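PDB 1N9W: aspartate--tRNA(Asp/Asn) ligase from Thermus thermophilus, which attaches L-aspartate to both tRNA(Asp) and tRNA(Asn), first activating the amino acid with ATP and then transferring it to the acceptor end of the tRNA. Local coordinates for residues H23-L28 against P53-A58; I31-L36 against Q44-G49; A58-G63 against A79-V84. All coordinates share one frame; numbering follows the deposited sequence.

Contact 1 (H23-L28 against P53-A58); sequences HWRRDL and PLPESA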
loop_
_atom_site.group_PDB
_atom_site.type_symbol
_atom_site.label_atom_id
_atom_site.label_comp_id
_atom_site.label_asym_id
_atom_site.label_seq_id
_atom_site.Cartn_x
_atom_site.Cartn_y
_atom_site.Cartn_z
ATOM N N HIS B 23 -27.598 -8.732 -12.378
ATOM C CA HIS B 23 -28.115 -8.084 -11.171
ATOM C C HIS B 23 -29.545 -8.590 -10.912
ATOM O O HIS B 23 -29.861 -9.004 -9.803
ATOM C CB HIS B 23 -28.099 -6.562 -11.340
ATOM C CG HIS B 23 -28.083 -5.809 -10.047
ATOM N ND1 HIS B 23 -26.993 -5.799 -9.205
ATOM C CD2 HIS B 23 -29.032 -5.054 -9.446
ATOM C CE1 HIS B 23 -27.275 -5.073 -8.138
ATOM N NE2 HIS B 23 -28.505 -4.612 -8.259
ATOM N N TRP B 24 -30.403 -8.530 -11.932
ATOM C CA TRP B 24 -31.766 -9.054 -11.855
ATOM C C TRP B 24 -32.306 -9.317 -13.248
ATOM O O TRP B 24 -31.692 -8.946 -14.256
ATOM C CB TRP B 24 -32.750 -8.159 -11.061
ATOM C CG TRP B 24 -32.917 -6.742 -11.517
ATOM C CD1 TRP B 24 -32.522 -5.625 -10.840
ATOM C CD2 TRP B 24 -33.512 -6.279 -12.742
ATOM N NE1 TRP B 24 -32.830 -4.494 -11.561
ATOM C CE2 TRP B 24 -33.436 -4.865 -12.731
ATOM C CE3 TRP B 24 -34.099 -6.917 -13.839
ATOM C CZ2 TRP B 24 -33.920 -4.082 -13.785
ATOM C CZ3 TRP B 24 -34.582 -6.132 -14.889
ATOM C CH2 TRP B 24 -34.491 -4.731 -14.850
ATOM N N ARG B 25 -33.458 -9.972 -13.294
ATOM C CA ARG B 25 -34.094 -10.326 -14.550
ATOM C C ARG B 25 -35.610 -10.185 -14.425
ATOM O O ARG B 25 -36.169 -10.273 -13.335
ATOM C CB ARG B 25 -33.729 -11.779 -14.902
ATOM C CG ARG B 25 -34.147 -12.782 -13.810
ATOM C CD ARG B 25 -33.703 -14.232 -14.043
ATOM N NE ARG B 25 -34.363 -15.111 -13.073
ATOM C CZ ARG B 25 -34.334 -16.442 -13.088
ATOM N NH1 ARG B 25 -33.666 -17.101 -14.028
ATOM N NH2 ARG B 25 -34.996 -17.117 -12.155
ATOM N N ARG B 26 -36.252 -9.942 -15.558
ATOM C CA ARG B 26 -37.702 -9.824 -15.655
ATOM C C ARG B 26 -37.935 -10.585 -16.944
ATOM O O ARG B 26 -37.611 -10.097 -18.026
ATOM C CB ARG B 26 -38.116 -8.378 -15.839
ATOM C CG ARG B 26 -37.463 -7.446 -14.858
ATOM C CD ARG B 26 -38.262 -7.340 -13.591
ATOM N NE ARG B 26 -37.665 -6.395 -12.643
ATOM C CZ ARG B 26 -36.738 -6.722 -11.747
ATOM N NH1 ARG B 26 -36.290 -7.971 -11.673
ATOM N NH2 ARG B 26 -36.282 -5.805 -10.909
ATOM N N ASP B 27 -38.466 -11.795 -16.808
ATOM C CA ASP B 27 -38.719 -12.700 -17.927
ATOM C C ASP B 27 -40.136 -12.547 -18.472
ATOM O O ASP B 27 -41.088 -13.000 -17.844
ATOM C CB ASP B 27 -38.527 -14.141 -17.440
ATOM C CG ASP B 27 -38.405 -15.142 -18.570
ATOM O OD1 ASP B 27 -38.974 -14.918 -19.664
ATOM O OD2 ASP B 27 -37.744 -16.186 -18.345
ATOM N N LEU B 28 -40.289 -11.926 -19.636
ATOM C CA LEU B 28 -41.621 -11.772 -20.206
ATOM C C LEU B 28 -41.756 -12.557 -21.507
ATOM O O LEU B 28 -42.452 -12.132 -22.426
ATOM C CB LEU B 28 -41.938 -10.297 -20.453
ATOM C CG LEU B 28 -41.853 -9.366 -19.247
ATOM C CD1 LEU B 28 -42.114 -7.949 -19.704
ATOM C CD2 LEU B 28 -42.849 -9.777 -18.174
ATOM N N PRO B 53 -30.559 -17.635 -16.881
ATOM C CA PRO B 53 -29.859 -18.229 -15.739
ATOM C C PRO B 53 -30.276 -17.457 -14.489
ATOM O O PRO B 53 -30.971 -16.446 -14.602
ATOM C CB PRO B 53 -28.392 -18.010 -16.094
ATOM C CG PRO B 53 -28.427 -16.656 -16.743
ATOM C CD PRO B 53 -29.672 -16.720 -17.625
ATOM N N LEU B 54 -29.861 -17.914 -13.309
ATOM C CA LEU B 54 -30.228 -17.236 -12.064
ATOM C C LEU B 54 -29.461 -15.934 -11.848
ATOM O O LEU B 54 -28.454 -15.676 -12.502
ATOM C CB LEU B 54 -29.985 -18.164 -10.853
ATOM C CG LEU B 54 -30.948 -19.344 -10.638
ATOM C CD1 LEU B 54 -30.431 -20.294 -9.523
ATOM C CD2 LEU B 54 -32.325 -18.791 -10.271
ATOM N N PRO B 55 -29.955 -15.081 -10.931
ATOM C CA PRO B 55 -29.276 -13.816 -10.643
ATOM C C PRO B 55 -27.874 -14.135 -10.111
ATOM O O PRO B 55 -27.657 -15.191 -9.499
ATOM C CB PRO B 55 -30.166 -13.177 -9.580
ATOM C CG PRO B 55 -31.528 -13.688 -9.933
ATOM C CD PRO B 55 -31.281 -15.133 -10.286
ATOM N N GLU B 56 -26.947 -13.214 -10.348
ATOM C CA GLU B 56 -25.550 -13.326 -9.945
ATOM C C GLU B 56 -24.737 -14.275 -10.824
ATOM O O GLU B 56 -23.635 -14.682 -10.461
ATOM C CB GLU B 56 -25.417 -13.715 -8.459
ATOM C CG GLU B 56 -25.709 -12.566 -7.480
ATOM C CD GLU B 56 -25.036 -11.245 -7.870
ATOM O OE1 GLU B 56 -23.827 -11.244 -8.200
ATOM O OE2 GLU B 56 -25.722 -10.199 -7.846
ATOM N N SER B 57 -25.281 -14.649 -11.978
ATOM C CA SER B 57 -24.531 -15.501 -12.899
ATOM C C SER B 57 -23.585 -14.548 -13.621
ATOM O O SER B 57 -23.923 -13.375 -13.837
ATOM C CB SER B 57 -25.459 -16.173 -13.921
ATOM O OG SER B 57 -26.096 -17.316 -13.381
ATOM N N ALA B 58 -22.397 -15.026 -13.974
ATOM C CA ALA B 58 -21.437 -14.196 -14.695
ATOM C C ALA B 58 -21.812 -14.305 -16.166
ATOM O O ALA B 58 -22.014 -15.406 -16.682
ATOM C CB ALA B 58 -20.020 -14.698 -14.463
HETATM O O HOH W 1 -28.406 -10.065 -7.775
#
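Arg-25 reaches from its strand to Pro-53, Leu-54 and Pro-55, and with Pro-55 and His-23 it buries most of this small interface on the OB-fold anticodon-binding domain. The contact illustrates how a loop can lie against a strand partly through one long side chain and a bridging water. CG of Arg-25 sits between the backbone N and the carbonyl carbon (chi1 58°), and from there the chain runs extended to NE. At its end NH1 meets Pro-53 O at 2.8 Å, but the N-H points poorly (118°), and the hydrogen bond is weak. Apolar atoms supply the rest of the grip: CD2 of Leu-54 lies 3.7 Å from Arg-25 NH2, while Leu-54 CA and Pro-55 CD cover one face of the guanidinium, both offset toward its rim. The pyrrolidine of Pro-55 crosses the arginine side chain at about a right angle. Its CB also approaches His-23 O, at 4.2 Å.

Leu-54 to Ser-57 forms a type II beta turn, and Ser-57 OG closes it with a hydrogen bond to Leu-54 O. Glu-56 and Ser-57 also make backbone hydrogen bonds with Leu-22 of the same strand. Glu-56 OE1 forms salt bridges with Arg-37 and Arg-117; Arg-37 also hydrogen-bonds to His-23 ND1. The strand has a classic beta bulge, with His-23 and Trp-24 set opposite the one residue Leu-35. The carbonyl of His-23 is linked to the turn by a water, which donates to His-23 O and to Glu-56 OE2, 2.7 Å from each oxygen.

Contact 2 (I31-L36 against Q44-G49); sequences IQFLLL and QVVTGG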
loop_
_atom_site.group_PDB
_atom_site.type_symbol
_atom_site.label_atom_id
_atom_site.label_comp_id
_atom_site.label_asym_id
_atom_site.label_seq_id
_atom_site.Cartn_x
_atom_site.Cartn_y
_atom_site.Cartn_z
ATOM N N ILE B 31 -39.860 -10.991 -24.865
ATOM C CA ILE B 31 -38.906 -9.964 -24.493
ATOM C C ILE B 31 -38.503 -10.244 -23.044
ATOM O O ILE B 31 -39.334 -10.632 -22.217
ATOM C CB ILE B 31 -39.492 -8.534 -24.595
ATOM C CG1 ILE B 31 -40.654 -8.376 -23.622
ATOM C CG2 ILE B 31 -39.963 -8.255 -26.015
ATOM C CD1 ILE B 31 -40.882 -6.937 -23.198
ATOM N N GLN B 32 -37.222 -10.071 -22.749
ATOM C CA GLN B 32 -36.711 -10.304 -21.411
ATOM C C GLN B 32 -35.802 -9.144 -21.058
ATOM O O GLN B 32 -34.984 -8.703 -21.865
ATOM C CB GLN B 32 -35.959 -11.640 -21.361
ATOM C CG GLN B 32 -36.867 -12.824 -21.679
ATOM C CD GLN B 32 -36.119 -14.103 -22.041
ATOM O OE1 GLN B 32 -35.188 -14.092 -22.848
ATOM N NE2 GLN B 32 -36.549 -15.219 -21.463
ATOM N N PHE B 33 -35.974 -8.630 -19.852
ATOM C CA PHE B 33 -35.185 -7.512 -19.391
ATOM C C PHE B 33 -34.176 -8.007 -18.373
ATOM O O PHE B 33 -34.524 -8.721 -17.430
ATOM C CB PHE B 33 -36.101 -6.452 -18.765
ATOM C CG PHE B 33 -36.932 -5.704 -19.768
ATOM C CD1 PHE B 33 -36.384 -4.645 -20.488
ATOM C CD2 PHE B 33 -38.260 -6.062 -20.005
ATOM C CE1 PHE B 33 -37.138 -3.947 -21.424
ATOM C CE2 PHE B 33 -39.028 -5.369 -20.942
ATOM C CZ PHE B 33 -38.464 -4.303 -21.658
ATOM N N LEU B 34 -32.916 -7.648 -18.585
ATOM C CA LEU B 34 -31.851 -8.044 -17.678
ATOM C C LEU B 34 -31.156 -6.787 -17.227
ATOM O O LEU B 34 -31.151 -5.774 -17.928
ATOM C CB LEU B 34 -30.838 -8.939 -18.389
ATOM C CG LEU B 34 -31.382 -10.172 -19.107
ATOM C CD1 LEU B 34 -30.242 -10.844 -19.840
ATOM C CD2 LEU B 34 -32.033 -11.121 -18.110
ATOM N N LEU B 35 -30.584 -6.841 -16.045
ATOM C CA LEU B 35 -29.845 -5.714 -15.533
ATOM C C LEU B 35 -28.462 -6.318 -15.337
ATOM O O LEU B 35 -28.311 -7.250 -14.551
ATOM C CB LEU B 35 -30.423 -5.263 -14.196
ATOM C CG LEU B 35 -30.034 -3.835 -13.874
ATOM C CD1 LEU B 35 -30.889 -2.885 -14.710
ATOM C CD2 LEU B 35 -30.219 -3.565 -12.383
ATOM N N LEU B 36 -27.472 -5.831 -16.079
ATOM C CA LEU B 36 -26.112 -6.353 -15.972
ATOM C C LEU B 36 -25.259 -5.350 -15.238
ATOM O O LEU B 36 -25.326 -4.157 -15.532
ATOM C CB LEU B 36 -25.508 -6.600 -17.367
ATOM C CG LEU B 36 -24.082 -7.170 -17.444
ATOM C CD1 LEU B 36 -23.889 -7.958 -18.756
ATOM C CD2 LEU B 36 -23.049 -6.049 -17.331
ATOM N N GLN B 44 -29.215 -1.908 -18.477
ATOM C CA GLN B 44 -30.343 -2.733 -18.874
ATOM C C GLN B 44 -29.962 -3.422 -20.179
ATOM O O GLN B 44 -29.379 -2.810 -21.081
ATOM C CB GLN B 44 -31.611 -1.874 -19.091
ATOM C CG GLN B 44 -32.874 -2.698 -19.441
ATOM C CD GLN B 44 -34.172 -1.883 -19.473
ATOM O OE1 GLN B 44 -34.539 -1.285 -20.501
ATOM N NE2 GLN B 44 -34.875 -1.858 -18.339
ATOM N N VAL B 45 -30.261 -4.709 -20.264
ATOM C CA VAL B 45 -29.958 -5.477 -21.462
ATOM C C VAL B 45 -31.298 -6.037 -21.878
ATOM O O VAL B 45 -32.062 -6.519 -21.041
ATOM C CB VAL B 45 -28.953 -6.622 -21.167
ATOM C CG1 VAL B 45 -28.846 -7.557 -22.358
ATOM C CG2 VAL B 45 -27.584 -6.033 -20.863
ATOM N N VAL B 46 -31.604 -5.935 -23.167
ATOM C CA VAL B 46 -32.863 -6.442 -23.667
ATOM C C VAL B 46 -32.626 -7.627 -24.585
ATOM O O VAL B 46 -31.855 -7.552 -25.544
ATOM C CB VAL B 46 -33.663 -5.343 -24.440
ATOM C CG1 VAL B 46 -35.009 -5.901 -24.885
ATOM C CG2 VAL B 46 -33.878 -4.122 -23.555
ATOM N N THR B 47 -33.283 -8.732 -24.273
ATOM C CA THR B 47 -33.170 -9.929 -25.070
ATOM C C THR B 47 -34.564 -10.572 -25.108
ATOM O O THR B 47 -35.561 -9.881 -24.875
ATOM C CB THR B 47 -32.089 -10.881 -24.449
ATOM O OG1 THR B 47 -31.861 -11.993 -25.328
ATOM C CG2 THR B 47 -32.517 -11.386 -23.080
ATOM N N GLY B 48 -34.641 -11.869 -25.420
ATOM C CA GLY B 48 -35.930 -12.545 -25.489
ATOM C C GLY B 48 -35.785 -14.001 -25.905
ATOM O O GLY B 48 -34.791 -14.373 -26.527
ATOM N N GLY B 49 -36.763 -14.827 -25.539
ATOM C CA GLY B 49 -36.751 -16.239 -25.895
ATOM C C GLY B 49 -35.607 -17.094 -25.366
ATOM O O GLY B 49 -35.397 -18.209 -25.841
#
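Leu-34 O receives the amide of Val-45 at 2.7 Å, with the N-H nearly straight (166°) and the donor tilted from the carbonyl plane; CA of Gln-44 adds a CA-H...O contact to the same oxygen at 3.3 Å. The return bond, Leu-34 N to Val-45 O, lies in the carbonyl plane, and a second reciprocal pair joins Gln-32 to Thr-47. Between them Phe-33 and Val-46 form a non-hydrogen-bonded pair, side by side and pointing the same way, with CE1 of the ring 3.9 Å from Val-46 CG2.

Together these pairs build the antiparallel hairpin of strands 31-38 and 41-47 in the OB-fold barrel, a worked case of alternation in a beta ladder. Gln-32, Leu-34, Val-45 and Thr-47 share one face, where Leu-34 CD1 meets Thr-47 CG2 at 4.0 Å. The opposite face carries Phe-33, Leu-35, Val-46 and Gln-44, a residue that interacts with tRNA. With CG anti to the backbone N (chi1 -177°), the extended Gln-44 side chain crosses that of Phe-33, its amide plane turned 55° from the ring and its CD 3.7 Å from Phe-33 CD1. An alanine at Gln-44 would probably leave CD1 and CE1 of the Phe-33 ring without their amide neighbour and open a gap beside it. The amide of Gln-32 is held from outside, NE2 donating to Asp-27 OD1 and OE1 accepting from Leu-50 N.

Contact 3 (A58-G63 against A79-V84); sequences ALRVRG and AKEVEV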
loop_
_atom_site.group_PDB
_atom_site.type_symbol
_atom_site.label_atom_id
_atom_site.label_comp_id
_atom_site.label_asym_id
_atom_site.label_seq_id
_atom_site.Cartn_x
_atom_site.Cartn_y
_atom_site.Cartn_z
ATOM N N ALA B 58 -22.397 -15.026 -13.974
ATOM C CA ALA B 58 -21.437 -14.196 -14.695
ATOM C C ALA B 58 -21.812 -14.305 -16.166
ATOM O O ALA B 58 -22.014 -15.406 -16.682
ATOM C CB ALA B 58 -20.020 -14.698 -14.463
ATOM N N LEU B 59 -21.903 -13.164 -16.840
ATOM C CA LEU B 59 -22.299 -13.145 -18.244
ATOM C C LEU B 59 -21.434 -12.322 -19.182
ATOM O O LEU B 59 -20.668 -11.443 -18.778
ATOM C CB LEU B 59 -23.710 -12.573 -18.371
ATOM C CG LEU B 59 -24.876 -13.031 -17.518
ATOM C CD1 LEU B 59 -26.053 -12.139 -17.857
ATOM C CD2 LEU B 59 -25.200 -14.487 -17.774
ATOM N N ARG B 60 -21.606 -12.612 -20.459
ATOM C CA ARG B 60 -20.956 -11.863 -21.508
ATOM C C ARG B 60 -22.133 -11.490 -22.405
ATOM O O ARG B 60 -22.967 -12.345 -22.716
ATOM C CB ARG B 60 -19.961 -12.735 -22.270
ATOM C CG ARG B 60 -19.445 -12.091 -23.532
ATOM C CD ARG B 60 -18.286 -12.869 -24.115
ATOM N NE ARG B 60 -18.162 -12.585 -25.528
ATOM C CZ ARG B 60 -18.967 -13.079 -26.464
ATOM N NH1 ARG B 60 -19.953 -13.903 -26.140
ATOM N NH2 ARG B 60 -18.807 -12.719 -27.735
ATOM N N VAL B 61 -22.228 -10.216 -22.771
ATOM C CA VAL B 61 -23.304 -9.749 -23.636
ATOM C C VAL B 61 -22.783 -8.948 -24.823
ATOM O O VAL B 61 -21.969 -8.030 -24.672
ATOM C CB VAL B 61 -24.323 -8.842 -22.895
ATOM C CG1 VAL B 61 -25.315 -8.247 -23.914
ATOM C CG2 VAL B 61 -25.080 -9.631 -21.815
ATOM N N ARG B 62 -23.263 -9.307 -26.006
ATOM C CA ARG B 62 -22.893 -8.607 -27.237
ATOM C C ARG B 62 -24.172 -7.970 -27.770
ATOM O O ARG B 62 -25.182 -8.650 -27.951
ATOM C CB ARG B 62 -22.323 -9.596 -28.260
ATOM C CG ARG B 62 -22.095 -8.995 -29.645
ATOM C CD ARG B 62 -21.372 -9.974 -30.573
ATOM N NE ARG B 62 -22.158 -11.184 -30.874
ATOM C CZ ARG B 62 -23.043 -11.285 -31.863
ATOM N NH1 ARG B 62 -23.273 -10.249 -32.664
ATOM N NH2 ARG B 62 -23.687 -12.423 -32.056
ATOM N N GLY B 63 -24.136 -6.666 -28.015
ATOM C CA GLY B 63 -25.326 -6.005 -28.511
ATOM C C GLY B 63 -25.212 -4.543 -28.886
ATOM O O GLY B 63 -24.153 -3.928 -28.745
ATOM N N ALA B 79 -29.411 -6.997 -26.816
ATOM C CA ALA B 79 -28.558 -8.164 -27.021
ATOM C C ALA B 79 -28.723 -8.935 -28.325
ATOM O O ALA B 79 -29.834 -9.270 -28.737
ATOM C CB ALA B 79 -28.716 -9.124 -25.840
ATOM N N LYS B 80 -27.595 -9.222 -28.961
ATOM C CA LYS B 80 -27.581 -9.997 -30.187
ATOM C C LYS B 80 -27.150 -11.391 -29.723
ATOM O O LYS B 80 -27.442 -12.413 -30.359
ATOM C CB LYS B 80 -26.536 -9.440 -31.165
ATOM C CG LYS B 80 -26.515 -7.918 -31.268
ATOM C CD LYS B 80 -27.618 -7.366 -32.155
ATOM C CE LYS B 80 -27.314 -7.607 -33.625
ATOM N NZ LYS B 80 -28.371 -7.018 -34.490
ATOM N N GLU B 81 -26.458 -11.427 -28.590
ATOM C CA GLU B 81 -25.969 -12.686 -28.043
ATOM C C GLU B 81 -25.763 -12.591 -26.533
ATOM O O GLU B 81 -25.296 -11.576 -26.026
ATOM C CB GLU B 81 -24.655 -13.056 -28.749
ATOM C CG GLU B 81 -23.834 -14.161 -28.096
ATOM C CD GLU B 81 -22.613 -14.555 -28.940
ATOM O OE1 GLU B 81 -22.055 -13.682 -29.642
ATOM O OE2 GLU B 81 -22.205 -15.731 -28.875
ATOM N N VAL B 82 -26.138 -13.646 -25.823
ATOM C CA VAL B 82 -25.958 -13.682 -24.385
ATOM C C VAL B 82 -25.293 -15.019 -24.054
ATOM O O VAL B 82 -25.822 -16.082 -24.379
ATOM C CB VAL B 82 -27.319 -13.528 -23.637
ATOM C CG1 VAL B 82 -27.116 -13.626 -22.140
ATOM C CG2 VAL B 82 -27.940 -12.177 -23.976
ATOM N N GLU B 83 -24.106 -14.949 -23.452
ATOM C CA GLU B 83 -23.346 -16.142 -23.067
ATOM C C GLU B 83 -23.201 -16.154 -21.544
ATOM O O GLU B 83 -22.788 -15.161 -20.947
ATOM C CB GLU B 83 -21.945 -16.137 -23.715
ATOM C CG GLU B 83 -21.073 -17.336 -23.292
ATOM C CD GLU B 83 -19.646 -17.333 -23.866
ATOM O OE1 GLU B 83 -18.910 -18.316 -23.625
ATOM O OE2 GLU B 83 -19.251 -16.369 -24.548
ATOM N N VAL B 84 -23.559 -17.274 -20.926
ATOM C CA VAL B 84 -23.442 -17.410 -19.484
ATOM C C VAL B 84 -22.059 -17.986 -19.225
ATOM O O VAL B 84 -21.788 -19.126 -19.582
ATOM C CB VAL B 84 -24.520 -18.367 -18.924
ATOM C CG1 VAL B 84 -24.548 -18.314 -17.399
ATOM C CG2 VAL B 84 -25.877 -17.990 -19.491
#
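Residues 58-63 and 81-84 run antiparallel, their directions 162° apart, and the ladder is regular until Arg-62, where Lys-80 and Glu-81 both face a single residue in a classic beta bulge. Arg-62 O takes two amides there, Lys-80 N at 2.7 Å and Glu-81 N at 3.1 Å. Beyond it Gly-63 sits against Ala-79, their CA atoms only 4.2 Å apart, which leaves little room between the chains.

Alternate residues point to faces of different chemistry. One carries Arg-60, Arg-62, Glu-81 and Glu-83, joined in a salt-bridge network. Arg-62 bends at chi3 (65°), bringing NE within 2.8 Å of Glu-81 OE1. OE1 receives NE on its anti lone pair, the one pointing away from the other oxygen, whereas NH2, at 3.2 Å, meets the same oxygen from above the carboxylate plane. Guanidinium and carboxylate stand almost perpendicular, and OE1 lies in the guanidinium plane. CB of Lys-80 lies over one face of the Arg-62 guanidinium, and the two side chains cross at about a right angle. Arg-60, extended as far as NE, reaches Glu-83 OE2 with NH1 at 3.0 Å; its NH2 makes a long salt bridge to Glu-81 OE1, and its NE pairs with Glu-17 on strand 15-28. Glu-81, between the two arginines, probably offsets part of their positive charge.

The other face is apolar. Leu-59 and Val-84 lie side by side, CD2 of the leucine 3.9 Å from CG1 of the valine, and Val-61 CG1 touches Ala-79 CB at 4.0 Å. Val-61 and Ala-79 also pack on Val-45 of strand 41-47. A strand pair with one charged and one aliphatic face, and a bulge where the chain turns at Lys-80, is consistent with the strongly curved sheet of an OB-fold barrel.

All three contacts belong to one OB-fold domain, and their centres lie 9 to 12 Å apart. Contact 2 is nested within the loop that contact 1 closes, and strands 15-28 and 31-38 join the two, with Arg-26 N 2.8 Å from Phe-33 O. Contact 3 follows in sequence and shares Ala-58 with contact 1; that alanine packs on Gly-383 of the second subunit. Between contacts 2 and 3, strands 41-47 and 75-79 are joined by a probable hydrogen bond from Ala-79 N to Val-46 O, 2.8 Å, and Leu-36 CD1 packs against Val-61 CG2. Arg-26 of contact 1 and Gln-44 of contact 2 interact with tRNA, as do Glu-76 and Asn-68, whose side chains lie about 3 and 4 Å from that of Gln-44.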